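PDB 4WI0: cellulosomal scaffoldin from Acetivibrio cellulolyticus, which probably hydrolyses internal beta-1,4-glucosidic linkages of cellulose and binds cellulose, the piece described here being its C-terminal X-module and dockerin, which dock onto a cohesin. Local coordinates for residues G92-G97 and V127-N132. The protein carries 1 engineered substitution. Residues are numbered along the deposited sequence; the frame is centred on the assembly and turned at random.
Sequences GDMAIG and VGLDLN. With CA (calcium ion), chain D; CA (calcium ion), chain C.
M94 and the two leucines L129 and L131 join the starts of the two calcium-binding loops of the dockerin through apolar contact, with no hydrogen bond passing between 92-97 and 127-132. The methionine carries most of it. Its CG stands anti to the carbonyl carbon (chi1 -52°), and bends at chi2 and chi3 fold the chain so that SD and CE both face 127-132. The terminal methyl CE meets L129 CD2 at 3.8 Å, the two side chains crossing at about a right angle, while M94 SD lies 3.9 Å from L131 CD2. An unbranched, flexible thioether suits this place because it can touch both leucines at once.

The remaining contacts involve backbone. M94 CE comes to 3.6 Å from the carbonyl O of G128, and L131 CD1 rests 4.1 Å from G92 CA. The backbone angles of G92 (phi 111°) would drive a CB into the preceding carbonyl oxygen, which suits glycine to this place. L131 also packs on I112 of helix 106-113 and V145 of helix 139-146, tying the contact to both dockerin helices.

The acidic and amide side chains D93, D130 and N132 turn to the metals instead. D93 OD1 binds one calcium at 2.3 Å, a site completed by D101, A103, D108 and water; one of its waters also donates to M94 O. D130 OD1, at 2.4 Å, and N132 OD1 bind the other calcium with D134, A136 and D141, in the paired EF-hand-like loops of a dockerin. Y125 OH is hydrogen-bonded to D130 OD2, which should limit rotation of the carboxylate.

Ligands and apolar side chains thus divide the work: the oxygens hold each ion within its own loop-helix motif, whereas buried methyl groups and a sulfur join one loop to the other without directional bonds.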
ATOM      1  N   GLY B  92       0.720   6.478   9.368  1.00 17.21           N
ATOM      2  CA  GLY B  92       0.312   5.132   9.770  1.00 17.16           C
ATOM      3  C   GLY B  92       0.305   4.810  11.254  1.00 17.52           C
ATOM      4  O   GLY B  92       0.186   3.645  11.596  1.00 17.09           O
ATOM      5  N   ASP B  93       0.464   5.805  12.130  1.00 17.68           N
ATOM      6  CA  ASP B  93       0.012   5.660  13.523  1.00 18.72           C
ATOM      7  C   ASP B  93      -1.427   6.171  13.585  1.00 19.25           C
ATOM      8  O   ASP B  93      -1.675   7.371  13.754  1.00 19.24           O
ATOM      9  CB  ASP B  93       0.900   6.404  14.523  1.00 18.79           C
ATOM     10  CG  ASP B  93       0.453   6.184  15.963  1.00 20.22           C
ATOM     11  OD1 ASP B  93      -0.252   5.185  16.195  1.00 20.49           O
ATOM     12  OD2 ASP B  93       0.786   6.999  16.862  1.00 20.56           O
ATOM     13  N   MET B  94      -2.366   5.239  13.456  1.00 19.97           N
ATOM     14  CA  MET B  94      -3.765   5.542  13.188  1.00 21.20           C
ATOM     15  C   MET B  94      -4.559   5.805  14.465  1.00 23.12           C
ATOM     16  O   MET B  94      -4.293   5.202  15.504  1.00 22.72           O
ATOM     17  CB  MET B  94      -4.412   4.364  12.449  1.00 21.60           C
ATOM     18  CG  MET B  94      -3.664   3.900  11.209  1.00 20.90           C
ATOM     19  SD  MET B  94      -3.457   5.198   9.977  1.00 21.36           S
ATOM     20  CE  MET B  94      -5.151   5.388   9.451  1.00 21.68           C
ATOM     21  N   ALA B  95      -5.547   6.694  14.366  1.00 25.12           N
ATOM     22  CA  ALA B  95      -6.511   6.905  15.444  1.00 27.51           C
ATOM     23  C   ALA B  95      -7.451   5.703  15.564  1.00 30.09           C
ATOM     24  O   ALA B  95      -8.312   5.480  14.708  1.00 30.22           O
ATOM     25  CB  ALA B  95      -7.300   8.186  15.220  1.00 27.49           C
ATOM     26  N   ILE B  96      -7.258   4.928  16.631  1.00 33.23           N
ATOM     27  CA  ILE B  96      -8.040   3.725  16.907  1.00 36.20           C
ATOM     28  C   ILE B  96      -8.624   3.890  18.302  1.00 40.67           C
ATOM     29  O   ILE B  96      -7.884   4.088  19.271  1.00 42.25           O
ATOM     30  CB  ILE B  96      -7.169   2.450  16.864  1.00 35.64           C
ATOM     31  CG1 ILE B  96      -6.439   2.339  15.521  1.00 33.51           C
ATOM     32  CG2 ILE B  96      -8.027   1.208  17.094  1.00 36.96           C
ATOM     33  CD1 ILE B  96      -5.320   1.318  15.512  1.00 33.49           C
ATOM     34  N   GLY B  97      -9.948   3.816  18.402  1.00 44.47           N
ATOM     35  CA  GLY B  97     -10.643   4.140  19.646  1.00 47.72           C
ATOM     36  C   GLY B  97     -10.525   5.617  19.983  1.00 48.22           C
ATOM     37  O   GLY B  97     -10.535   5.990  21.157  1.00 50.19           O
ATOM     38  N   VAL B 127     -11.732   8.621   4.288  1.00 26.63           N
ATOM     39  CA  VAL B 127     -10.602   9.409   3.791  1.00 25.56           C
ATOM     40  C   VAL B 127      -9.349   9.286   4.676  1.00 23.53           C
ATOM     41  O   VAL B 127      -8.232   9.290   4.171  1.00 21.61           O
ATOM     42  CB  VAL B 127     -10.996  10.896   3.574  1.00 26.96           C
ATOM     43  CG1 VAL B 127     -11.236  11.611   4.897  1.00 27.21           C
ATOM     44  CG2 VAL B 127      -9.938  11.615   2.752  1.00 26.99           C
ATOM     45  N   GLY B 128      -9.542   9.152   5.986  1.00 23.48           N
ATOM     46  CA  GLY B 128      -8.433   8.962   6.923  1.00 22.12           C
ATOM     47  C   GLY B 128      -7.577   7.729   6.696  1.00 21.02           C
ATOM     48  O   GLY B 128      -6.386   7.732   7.019  1.00 21.27           O
ATOM     49  N   LEU B 129      -8.177   6.669   6.157  1.00 20.65           N
ATOM     50  CA  LEU B 129      -7.463   5.422   5.885  1.00 19.67           C
ATOM     51  C   LEU B 129      -6.719   5.483   4.547  1.00 19.25           C
ATOM     52  O   LEU B 129      -5.792   4.703   4.297  1.00 18.19           O
ATOM     53  CB  LEU B 129      -8.442   4.244   5.901  1.00 20.50           C
ATOM     54  CG  LEU B 129      -9.329   4.106   7.151  1.00 21.27           C
ATOM     55  CD1 LEU B 129     -10.214   2.878   7.029  1.00 22.16           C
ATOM     56  CD2 LEU B 129      -8.519   4.049   8.434  1.00 20.96           C
ATOM     57  N   ASP B 130      -7.143   6.413   3.691  1.00 18.89           N
ATOM     58  CA  ASP B 130      -6.461   6.711   2.433  1.00 18.66           C
ATOM     59  C   ASP B 130      -5.266   7.620   2.740  1.00 18.06           C
ATOM     60  O   ASP B 130      -5.342   8.835   2.577  1.00 17.75           O
ATOM     61  CB  ASP B 130      -7.451   7.380   1.456  1.00 19.36           C
ATOM     62  CG  ASP B 130      -6.828   7.734   0.113  1.00 19.88           C
ATOM     63  OD1 ASP B 130      -5.638   7.410  -0.112  1.00 19.58           O
ATOM     64  OD2 ASP B 130      -7.541   8.330  -0.730  1.00 20.09           O
ATOM     65  N   LEU B 131      -4.163   7.002   3.163  1.00 17.70           N
ATOM     66  CA  LEU B 131      -2.985   7.718   3.644  1.00 17.55           C
ATOM     67  C   LEU B 131      -2.361   8.637   2.595  1.00 17.82           C
ATOM     68  O   LEU B 131      -2.024   9.769   2.912  1.00 18.11           O
ATOM     69  CB  LEU B 131      -1.928   6.743   4.180  1.00 17.57           C
ATOM     70  CG  LEU B 131      -2.322   5.921   5.409  1.00 17.99           C
ATOM     71  CD1 LEU B 131      -1.158   5.072   5.899  1.00 18.10           C
ATOM     72  CD2 LEU B 131      -2.811   6.827   6.528  1.00 18.56           C
ATOM     73  N   ASN B 132      -2.205   8.160   1.364  1.00 17.99           N
ATOM     74  CA  ASN B 132      -1.624   8.995   0.301  1.00 18.71           C
ATOM     75  C   ASN B 132      -2.631   9.881  -0.447  1.00 19.72           C
ATOM     76  O   ASN B 132      -2.267  10.555  -1.406  1.00 20.63           O
ATOM     77  CB  ASN B 132      -0.784   8.161  -0.685  1.00 18.77           C
ATOM     78  CG  ASN B 132      -1.606   7.160  -1.496  1.00 19.09           C
ATOM     79  OD1 ASN B 132      -2.832   7.066  -1.370  1.00 19.51           O
ATOM     80  ND2 ASN B 132      -0.915   6.378  -2.311  1.00 19.07           N
TER
HETATM   81 CA    CA D 202      -4.544   5.539  -1.135  1.00 19.93          CA
HETATM   82 CA    CA C 201      -0.492   2.864  16.251  1.00 19.58          CA
HETATM   83  O   HOH W   1      -2.672   3.620  17.065  1.00 22.57           O
HETATM   84  O   HOH W   2      -1.253   0.742  17.032  1.00 22.89           O
HETATM   85  O   HOH W   3      -3.684   3.940  -2.772  1.00 20.01           O